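Local atomic coordinates of sensor protein (Shewanella sp. W3-18-1, PDB entry 3MYF), a protein that probably relays phosphoryl groups within a two-component signalling pathway, as the histidine-containing phosphotransfer (Hpt) domain of a hybrid sensor histidine kinase. Residues M25-L30 and Q111-L116. Numbering follows the deposited sequence. Where two conformers were deposited one is given.
Sequences MLKMLL and QVLSQL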
HETATM    1  N   MSE A  25      -2.055  -7.129   3.346  1.00 48.80           N
HETATM    2  CA  MSE A  25      -0.712  -6.646   3.013  1.00 51.63           C
HETATM    3  C   MSE A  25      -0.365  -6.968   1.570  1.00 47.21           C
HETATM    4  O   MSE A  25       0.211  -6.144   0.869  1.00 47.13           O
HETATM    5  CB  MSE A  25       0.350  -7.263   3.929  1.00 59.11           C
HETATM    6  CG  MSE A  25       0.023  -7.178   5.390  1.00 68.86           C
HETATM    7 SE   MSE A  25       1.463  -6.388   6.393  1.00 91.73          SE
HETATM    8  CE  MSE A  25       1.527  -4.713   5.406  1.00 85.19           C
ATOM      9  N   LEU A  26      -0.737  -8.167   1.128  1.00 45.22           N
ATOM     10  CA  LEU A  26      -0.452  -8.576  -0.240  1.00 43.81           C
ATOM     11  C   LEU A  26      -1.292  -7.745  -1.211  1.00 40.90           C
ATOM     12  O   LEU A  26      -0.803  -7.360  -2.281  1.00 41.33           O
ATOM     13  CB  LEU A  26      -0.678 -10.081  -0.424  1.00 45.50           C
ATOM     14  CG  LEU A  26       0.398 -11.005   0.176  1.00 48.98           C
ATOM     15  CD1 LEU A  26       0.033 -12.466  -0.024  1.00 52.31           C
ATOM     16  CD2 LEU A  26       1.804 -10.716  -0.372  1.00 52.50           C
ATOM     17  N   LYS A  27      -2.523  -7.430  -0.804  1.00 39.29           N
ATOM     18  CA  LYS A  27      -3.390  -6.532  -1.591  1.00 38.92           C
ATOM     19  C   LYS A  27      -2.741  -5.145  -1.747  1.00 38.97           C
ATOM     20  O   LYS A  27      -2.703  -4.602  -2.855  1.00 40.33           O
ATOM     21  CB  LYS A  27      -4.788  -6.407  -0.981  1.00 39.65           C
ATOM     22  CG  LYS A  27      -5.746  -7.565  -1.288  1.00 43.36           C
ATOM     23  CD  LYS A  27      -7.037  -7.454  -0.501  1.00 46.93           C
ATOM     24  CE  LYS A  27      -8.004  -8.607  -0.840  1.00 53.78           C
ATOM     25  NZ  LYS A  27      -9.231  -8.609   0.005  1.00 63.02           N
HETATM   26  N   MSE A  28      -2.222  -4.607  -0.639  1.00 40.37           N
HETATM   27  CA  MSE A  28      -1.637  -3.267  -0.625  0.50 44.56           C
HETATM   28  C   MSE A  28      -0.367  -3.225  -1.463  1.00 47.84           C
HETATM   29  O   MSE A  28      -0.121  -2.255  -2.172  1.00 51.05           O
HETATM   30  CB  MSE A  28      -1.350  -2.796   0.806  0.50 48.60           C
HETATM   31  CG  MSE A  28      -2.585  -2.689   1.713  0.50 48.16           C
HETATM   32 SE   MSE A  28      -2.209  -1.739   3.372  0.50 59.23          SE
HETATM   33  CE  MSE A  28      -3.549  -2.482   4.544  0.50 58.06           C
ATOM     34  N   LEU A  29       0.438  -4.284  -1.377  1.00 26.14           N
ATOM     35  CA  LEU A  29       1.648  -4.371  -2.191  1.00 26.92           C
ATOM     36  C   LEU A  29       1.295  -4.383  -3.683  1.00 27.18           C
ATOM     37  O   LEU A  29       1.837  -3.588  -4.446  1.00 27.57           O
ATOM     38  CB  LEU A  29       2.465  -5.610  -1.814  1.00 26.58           C
ATOM     39  CG  LEU A  29       3.740  -5.898  -2.605  1.00 28.50           C
ATOM     40  CD1 LEU A  29       4.739  -4.777  -2.304  1.00 28.97           C
ATOM     41  CD2 LEU A  29       4.327  -7.220  -2.227  1.00 27.54           C
ATOM     42  N   LEU A  30       0.370  -5.254  -4.077  1.00 29.21           N
ATOM     43  CA  LEU A  30      -0.043  -5.393  -5.467  1.00 29.95           C
ATOM     44  C   LEU A  30      -0.589  -4.085  -6.051  1.00 31.15           C
ATOM     45  O   LEU A  30      -0.243  -3.716  -7.172  1.00 31.53           O
ATOM     46  CB  LEU A  30      -1.057  -6.539  -5.639  1.00 32.36           C
ATOM     47  CG  LEU A  30      -1.632  -6.755  -7.050  1.00 33.41           C
ATOM     48  CD1 LEU A  30      -0.547  -7.186  -8.014  1.00 32.78           C
ATOM     49  CD2 LEU A  30      -2.820  -7.777  -7.062  1.00 35.06           C
ATOM     50  N   GLN A 111      -1.946 -14.449  -8.374  1.00 40.73           N
ATOM     51  CA  GLN A 111      -2.302 -15.861  -8.332  1.00 44.57           C
ATOM     52  C   GLN A 111      -2.775 -16.262  -6.934  1.00 43.84           C
ATOM     53  O   GLN A 111      -3.801 -16.963  -6.789  1.00 47.39           O
ATOM     54  CB  GLN A 111      -1.109 -16.717  -8.784  1.00 47.58           C
ATOM     55  N   VAL A 112      -2.044 -15.814  -5.914  1.00 72.51           N
ATOM     56  CA  VAL A 112      -2.367 -16.117  -4.514  1.00 69.74           C
ATOM     57  C   VAL A 112      -3.657 -15.423  -4.044  1.00 63.57           C
ATOM     58  O   VAL A 112      -4.267 -15.840  -3.055  1.00 63.43           O
ATOM     59  CB  VAL A 112      -1.165 -15.809  -3.570  1.00 73.09           C
ATOM     60  CG1 VAL A 112      -1.586 -15.788  -2.103  1.00 72.59           C
ATOM     61  CG2 VAL A 112      -0.062 -16.834  -3.776  1.00 82.93           C
ATOM     62  N   LEU A 113      -4.074 -14.383  -4.766  1.00 61.12           N
ATOM     63  CA  LEU A 113      -5.320 -13.680  -4.455  1.00 58.85           C
ATOM     64  C   LEU A 113      -6.510 -14.266  -5.205  1.00 60.45           C
ATOM     65  O   LEU A 113      -7.625 -14.284  -4.680  1.00 60.21           O
ATOM     66  CB  LEU A 113      -5.199 -12.174  -4.714  1.00 58.42           C
ATOM     67  CG  LEU A 113      -4.176 -11.397  -3.863  1.00 57.17           C
ATOM     68  CD1 LEU A 113      -4.042  -9.960  -4.343  1.00 56.69           C
ATOM     69  CD2 LEU A 113      -4.505 -11.427  -2.386  1.00 58.76           C
ATOM     70  N   SER A 114      -6.271 -14.738  -6.430  1.00 64.65           N
ATOM     71  CA  SER A 114      -7.281 -15.476  -7.192  1.00 69.00           C
ATOM     72  C   SER A 114      -7.630 -16.781  -6.488  1.00 68.18           C
ATOM     73  O   SER A 114      -8.744 -17.292  -6.613  1.00 69.07           O
ATOM     74  CB  SER A 114      -6.784 -15.795  -8.605  1.00 76.49           C
ATOM     75  OG  SER A 114      -6.625 -14.623  -9.379  1.00 80.63           O
ATOM     76  N   GLN A 115      -6.656 -17.314  -5.757  1.00 68.79           N
ATOM     77  CA  GLN A 115      -6.787 -18.573  -5.040  1.00 71.18           C
ATOM     78  C   GLN A 115      -7.474 -18.380  -3.686  1.00 69.21           C
ATOM     79  O   GLN A 115      -8.409 -19.120  -3.357  1.00 69.49           O
ATOM     80  CB  GLN A 115      -5.399 -19.218  -4.881  1.00 76.65           C
ATOM     81  CG  GLN A 115      -5.331 -20.521  -4.079  1.00 81.58           C
ATOM     82  CD  GLN A 115      -3.893 -20.921  -3.721  1.00 90.95           C
ATOM     83  OE1 GLN A 115      -2.927 -20.248  -4.097  1.00 92.05           O
ATOM     84  NE2 GLN A 115      -3.754 -22.019  -2.985  1.00 98.40           N
ATOM     85  N   LEU A 116      -7.046 -17.371  -2.925  1.00 69.46           N
ATOM     86  CA  LEU A 116      -7.439 -17.249  -1.512  1.00 72.70           C
ATOM     87  C   LEU A 116      -8.346 -16.070  -1.103  1.00 74.33           C
ATOM     88  O   LEU A 116      -8.747 -15.982   0.070  1.00 78.91           O
ATOM     89  CB  LEU A 116      -6.199 -17.302  -0.604  1.00 77.24           C
ATOM     90  CG  LEU A 116      -5.330 -18.565  -0.574  1.00 82.48           C
ATOM     91  CD1 LEU A 116      -4.206 -18.396   0.425  1.00 89.57           C
ATOM     92  CD2 LEU A 116      -6.143 -19.810  -0.243  1.00 85.25           C
TER
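Lys27 and Leu113 bring the two backbones nearest, their CA atoms 7.9 Å apart, where residues 25-30 of helix 19-46 run roughly antiparallel to residues 111-116 near the end of helix 92-116. The short axes approach to 10.9 Å at a crossing angle of -139°, a spacing bridged by side chains reaching in from both helices. Leu113 is the residue most buried by the opposing segment and touches two of its residues. Its CD1 methyl meets CD2 of Leu30 at 3.7 Å, the side chains passing one another from opposite helices. With chi1 at 177°, the Leu30 branch swings away from its own amide N, and CD2 is the methyl presented to Leu113. The other methyl of Leu113, CD2, lies 4.2 Å from CG of Lys27; lysine suits this edge because its methylenes lend apolar surface while the extended chain carries NZ away from the leucine methyls. CD1 of Leu26 approaches CG1 of Val112 at 4.2 Å. Both also touch Trp8, so a third helix, 8-14, joins here; short, branched Val112 presents a methyl to Leu26. With no hydrogen bond or salt bridge across it, this modest, partly exposed apolar seam of the all-helical Hpt domain buries just 195 Å² and depends on shape rather than directed bonds.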